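Local coordinates for terminal oxygenase component of carbazole (Janthinobacterium sp. J3, PDB 6LL4), which catalyses the dioxygenation of carbazole at its angular C-9a and adjacent C-1 positions, giving an unstable cis-hydrodiol that opens to 2'-aminobiphenyl-2,3-diol, at the 2'-amino[1,1'-biphenyl]-2,3-diol site. Coordinates in Å, arbitrary orientation; residue numbers count along the deposited sequence, not the author numbering.

The 2'-amino[1,1'-biphenyl]-2,3-diol site. Residues 178, 183-184, 187, 200, 259, 262, 272, 275, 282, 284, 329-330, 333. With 9G0 (2'-amino[1,1'-biphenyl]-2,3-diol), chain B; FE (Fe (III) ion), chain C.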
ATOM      1  N   GLY A 178      20.528 -18.925  -6.740  1.00 18.61           N
ATOM      2  CA  GLY A 178      21.273 -19.443  -7.847  1.00 20.09           C
ATOM      3  C   GLY A 178      22.581 -20.106  -7.432  1.00 21.08           C
ATOM      4  O   GLY A 178      22.918 -21.181  -7.932  1.00 22.40           O
ATOM      5  N   HIS A 183      20.742 -25.732  -2.459  1.00 20.41           N
ATOM      6  CA  HIS A 183      19.392 -25.389  -2.889  1.00 21.15           C
ATOM      7  C   HIS A 183      18.901 -26.457  -3.876  1.00 21.22           C
ATOM      8  O   HIS A 183      17.713 -26.569  -4.112  1.00 20.03           O
ATOM      9  CB  HIS A 183      19.305 -23.966  -3.460  1.00 21.23           C
ATOM     10  CG  HIS A 183      19.442 -23.903  -4.950  1.00 21.59           C
ATOM     11  ND1 HIS A 183      20.670 -23.911  -5.594  1.00 22.76           N
ATOM     12  CD2 HIS A 183      18.517 -23.881  -5.925  1.00 20.86           C
ATOM     13  CE1 HIS A 183      20.481 -23.905  -6.903  1.00 20.98           C
ATOM     14  NE2 HIS A 183      19.171 -23.889  -7.125  1.00 21.01           N
ATOM     15  N   ILE A 184      19.820 -27.263  -4.410  1.00 21.58           N
ATOM     16  CA  ILE A 184      19.472 -28.262  -5.401  1.00 23.29           C
ATOM     17  C   ILE A 184      18.411 -29.212  -4.856  1.00 21.25           C
ATOM     18  O   ILE A 184      17.747 -29.877  -5.646  1.00 21.75           O
ATOM     19  CB  ILE A 184      20.686 -29.050  -5.921  1.00 25.91           C
ATOM     20  CG1 ILE A 184      21.499 -29.721  -4.815  1.00 26.77           C
ATOM     21  CG2 ILE A 184      21.531 -28.152  -6.798  1.00 27.51           C
ATOM     22  CD1 ILE A 184      22.653 -30.550  -5.343  1.00 29.75           C
ATOM     23  N   HIS A 187      15.103 -29.086  -6.587  1.00 19.94           N
ATOM     24  CA  HIS A 187      15.060 -29.553  -7.958  1.00 21.23           C
ATOM     25  C   HIS A 187      14.915 -31.077  -8.037  1.00 21.74           C
ATOM     26  O   HIS A 187      14.977 -31.631  -9.148  1.00 22.67           O
ATOM     27  CB  HIS A 187      16.313 -29.098  -8.713  1.00 21.07           C
ATOM     28  CG  HIS A 187      16.395 -27.619  -8.913  1.00 20.77           C
ATOM     29  ND1 HIS A 187      15.418 -26.919  -9.566  1.00 20.15           N
ATOM     30  CD2 HIS A 187      17.360 -26.726  -8.604  1.00 21.39           C
ATOM     31  CE1 HIS A 187      15.765 -25.649  -9.637  1.00 22.98           C
ATOM     32  NE2 HIS A 187      16.947 -25.496  -9.016  1.00 21.17           N
ATOM     33  N   LEU A 200      21.784 -35.818  -9.950  1.00 23.27           N
ATOM     34  CA  LEU A 200      21.456 -34.744  -9.016  1.00 24.48           C
ATOM     35  C   LEU A 200      21.366 -35.255  -7.582  1.00 23.76           C
ATOM     36  O   LEU A 200      20.344 -35.800  -7.142  1.00 24.54           O
ATOM     37  CB  LEU A 200      20.152 -34.043  -9.400  1.00 25.34           C
ATOM     38  CG  LEU A 200      20.042 -32.651  -8.786  1.00 27.45           C
ATOM     39  CD1 LEU A 200      21.115 -31.733  -9.370  1.00 28.21           C
ATOM     40  CD2 LEU A 200      18.650 -32.061  -8.953  1.00 26.91           C
ATOM     41  N   ALA A 259      26.811 -29.216 -14.150  1.00 27.19           N
ATOM     42  CA  ALA A 259      27.087 -28.241 -13.110  1.00 29.72           C
ATOM     43  C   ALA A 259      28.337 -28.639 -12.316  1.00 29.28           C
ATOM     44  O   ALA A 259      28.348 -28.541 -11.115  1.00 31.36           O
ATOM     45  CB  ALA A 259      25.888 -28.102 -12.189  1.00 29.81           C
ATOM     46  N   ILE A 262      30.417 -24.101 -11.517  1.00 28.96           N
ATOM     47  CA  ILE A 262      29.408 -23.104 -11.035  1.00 27.85           C
ATOM     48  C   ILE A 262      30.154 -21.880 -10.482  1.00 26.96           C
ATOM     49  O   ILE A 262      30.966 -22.017  -9.542  1.00 27.77           O
ATOM     50  CB  ILE A 262      28.505 -23.688  -9.928  1.00 28.58           C
ATOM     51  CG1 ILE A 262      27.826 -24.995 -10.339  1.00 29.25           C
ATOM     52  CG2 ILE A 262      27.478 -22.663  -9.453  1.00 29.03           C
ATOM     53  CD1 ILE A 262      27.153 -25.720  -9.173  1.00 30.58           C
ATOM     54  N   VAL A 272      26.543 -21.703 -15.041  1.00 21.64           N
ATOM     55  CA  VAL A 272      26.497 -23.123 -14.719  1.00 21.90           C
ATOM     56  C   VAL A 272      26.873 -23.901 -15.976  1.00 24.77           C
ATOM     57  O   VAL A 272      26.143 -23.851 -16.982  1.00 25.33           O
ATOM     58  CB  VAL A 272      25.129 -23.588 -14.191  1.00 21.87           C
ATOM     59  CG1 VAL A 272      25.213 -25.028 -13.691  1.00 22.93           C
ATOM     60  CG2 VAL A 272      24.579 -22.682 -13.102  1.00 21.50           C
ATOM     61  N   PHE A 275      25.203 -27.183 -18.486  1.00 24.27           N
ATOM     62  CA  PHE A 275      23.789 -27.168 -18.132  1.00 25.61           C
ATOM     63  C   PHE A 275      22.998 -26.555 -19.284  1.00 24.87           C
ATOM     64  O   PHE A 275      23.377 -25.504 -19.775  1.00 26.36           O
ATOM     65  CB  PHE A 275      23.513 -26.376 -16.843  1.00 25.13           C
ATOM     66  CG  PHE A 275      22.202 -26.744 -16.193  1.00 23.88           C
ATOM     67  CD1 PHE A 275      22.075 -27.929 -15.489  1.00 24.20           C
ATOM     68  CD2 PHE A 275      21.084 -25.945 -16.334  1.00 23.54           C
ATOM     69  CE1 PHE A 275      20.858 -28.307 -14.933  1.00 26.35           C
ATOM     70  CE2 PHE A 275      19.874 -26.313 -15.764  1.00 24.74           C
ATOM     71  CZ  PHE A 275      19.754 -27.499 -15.073  1.00 25.53           C
ATOM     72  N   GLN A 282      24.529 -22.361 -18.984  1.00 26.13           N
ATOM     73  CA  GLN A 282      23.475 -21.393 -18.657  1.00 23.67           C
ATOM     74  C   GLN A 282      24.180 -20.207 -18.016  1.00 21.84           C
ATOM     75  O   GLN A 282      24.983 -20.374 -17.108  1.00 21.39           O
ATOM     76  CB  GLN A 282      22.421 -22.049 -17.758  1.00 24.60           C
ATOM     77  CG  GLN A 282      21.297 -21.125 -17.298  1.00 25.21           C
ATOM     78  CD  GLN A 282      20.049 -21.889 -16.914  1.00 26.34           C
ATOM     79  OE1 GLN A 282      19.875 -23.065 -17.263  1.00 24.41           O
ATOM     80  NE2 GLN A 282      19.160 -21.217 -16.195  1.00 23.56           N
ATOM     81  N   GLU A 284      22.838 -16.687 -16.389  1.00 23.07           N
ATOM     82  CA  GLU A 284      21.612 -15.975 -15.997  1.00 22.94           C
ATOM     83  C   GLU A 284      21.952 -14.816 -15.057  1.00 22.51           C
ATOM     84  O   GLU A 284      22.669 -14.995 -14.069  1.00 23.10           O
ATOM     85  CB  GLU A 284      20.555 -16.926 -15.395  1.00 22.87           C
ATOM     86  CG  GLU A 284      20.937 -17.626 -14.094  1.00 22.26           C
ATOM     87  CD  GLU A 284      19.839 -18.517 -13.520  1.00 24.58           C
ATOM     88  OE1 GLU A 284      19.017 -19.071 -14.327  1.00 25.47           O
ATOM     89  OE2 GLU A 284      19.761 -18.625 -12.263  1.00 23.01           O
ATOM     90  N   PHE A 329      12.444 -26.325 -14.938  1.00 26.72           N
ATOM     91  CA  PHE A 329      13.471 -26.435 -13.908  1.00 25.98           C
ATOM     92  C   PHE A 329      13.528 -25.146 -13.070  1.00 23.55           C
ATOM     93  O   PHE A 329      13.283 -25.203 -11.862  1.00 22.22           O
ATOM     94  CB  PHE A 329      14.818 -26.811 -14.538  1.00 27.73           C
ATOM     95  CG  PHE A 329      15.906 -27.160 -13.558  1.00 28.24           C
ATOM     96  CD1 PHE A 329      15.948 -28.410 -12.955  1.00 28.00           C
ATOM     97  CD2 PHE A 329      16.854 -26.223 -13.187  1.00 28.87           C
ATOM     98  CE1 PHE A 329      16.930 -28.730 -12.033  1.00 27.45           C
ATOM     99  CE2 PHE A 329      17.848 -26.548 -12.274  1.00 28.72           C
ATOM    100  CZ  PHE A 329      17.882 -27.795 -11.691  1.00 28.53           C
ATOM    101  N   ASN A 330      13.756 -23.989 -13.704  1.00 22.13           N
ATOM    102  CA  ASN A 330      14.003 -22.721 -12.968  1.00 22.66           C
ATOM    103  C   ASN A 330      12.740 -22.112 -12.337  1.00 22.24           C
ATOM    104  O   ASN A 330      12.881 -21.173 -11.549  1.00 22.62           O
ATOM    105  CB  ASN A 330      14.705 -21.668 -13.823  1.00 20.93           C
ATOM    106  CG  ASN A 330      16.124 -22.061 -14.164  1.00 22.45           C
ATOM    107  OD1 ASN A 330      16.490 -22.029 -15.332  1.00 20.98           O
ATOM    108  ND2 ASN A 330      16.924 -22.421 -13.162  1.00 20.34           N
ATOM    109  N   ASP A 333      13.207 -22.134  -8.788  1.00 21.66           N
ATOM    110  CA  ASP A 333      14.121 -21.064  -8.287  1.00 22.19           C
ATOM    111  C   ASP A 333      13.341 -19.754  -8.065  1.00 23.41           C
ATOM    112  O   ASP A 333      13.619 -19.017  -7.112  1.00 21.79           O
ATOM    113  CB  ASP A 333      15.327 -20.871  -9.203  1.00 20.37           C
ATOM    114  CG  ASP A 333      16.179 -22.124  -9.331  1.00 19.85           C
ATOM    115  OD1 ASP A 333      16.788 -22.529  -8.315  1.00 21.51           O
ATOM    116  OD2 ASP A 333      16.212 -22.710 -10.445  1.00 18.80           O
TER
HETATM  117  N1  9G0 B 403      23.146 -24.566  -9.417  1.00 61.71           N
HETATM  118  CB2 9G0 B 403      22.843 -25.906  -9.993  1.00 58.87           C
HETATM  119  CB3 9G0 B 403      23.392 -27.031  -9.403  1.00 57.83           C
HETATM  120  CB4 9G0 B 403      23.132 -28.292  -9.920  1.00 57.70           C
HETATM  121  CB5 9G0 B 403      22.315 -28.454 -11.029  1.00 56.39           C
HETATM  122  CB6 9G0 B 403      21.745 -27.353 -11.664  1.00 58.68           C
HETATM  123  CB1 9G0 B 403      21.997 -26.073 -11.203  1.00 58.65           C
HETATM  124  CA1 9G0 B 403      21.358 -24.893 -11.840  1.00 56.81           C
HETATM  125  CA6 9G0 B 403      21.541 -24.444 -13.154  1.00 49.05           C
HETATM  126  CA5 9G0 B 403      20.855 -23.322 -13.639  1.00 42.06           C
HETATM  127  CA4 9G0 B 403      19.970 -22.602 -12.855  1.00 47.98           C
HETATM  128  CA3 9G0 B 403      19.710 -22.995 -11.525  1.00 56.99           C
HETATM  129  OA3 9G0 B 403      18.884 -22.430 -10.610  1.00 51.31           O
HETATM  130  CA2 9G0 B 403      20.393 -24.150 -10.980  1.00 61.55           C
HETATM  131  OA2 9G0 B 403      20.081 -24.469  -9.703  1.00 63.11           O
HETATM  132 FE    FE C 402      18.173 -23.732  -8.935  1.00 23.93          FE
HETATM  133  O   HOH W   1      18.288 -19.834 -10.478  1.00 17.52           O
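This is the mononuclear iron active site of a Rieske oxygenase, where a facial triad of two histidines and one carboxylate holds Fe(III). The product 9G0 chelates the metal through both catechol oxygens, though it is poorly ordered. His183 NE2 and His187 NE2 each lie 2.1 Å from FE. Asp333 OD1 binds FE at 1.9 Å, while OD2 stays in a longer contact. The catechol atoms 9G0 OA2 and 9G0 OA3 both bind FE at 2.2 Å, and the coordination falls between square pyramidal and trigonal bipyramidal.

Asp333 OD2 also lies 2.7 Å from 9G0 OA3, close enough for a hydrogen bond if the hydroxyl keeps its proton. Asn330 ND2 donates to Asp333 OD2 almost straight (168°), from above the carboxylate plane, and so helps set the rotation of the Asp333 carboxylate. Gln282 NE2 holds the other end of the Asn330 amide, meeting OD1 at 2.9 Å, and also donates to Glu284 OE1. A water links Glu284 OE2 to OA3.

Phe329, with CG anti to the backbone N (chi1 -171°), points the CE2 edge at the face of the 9G0 catechol ring, with planes at 89°. Phe275 turns one face to the catechol edge at CA6. The same face receives the aminophenyl edge, where 9G0 CB6 comes nearest to CE1 at the rim. Ala259 CB sits over the aminophenyl face, 3.6 Å from 9G0 CB4. Ile184 CG2 lies over the opposite face, 3.4 Å from 9G0 CB3, so two methyl groups hold the ring between them.

The protein buries nearly all of the product. The pocket lies in the catalytic domain, between helix 307-339, the 3-10 helix 183-187 and strands 261-265, 269-273 and 281-288.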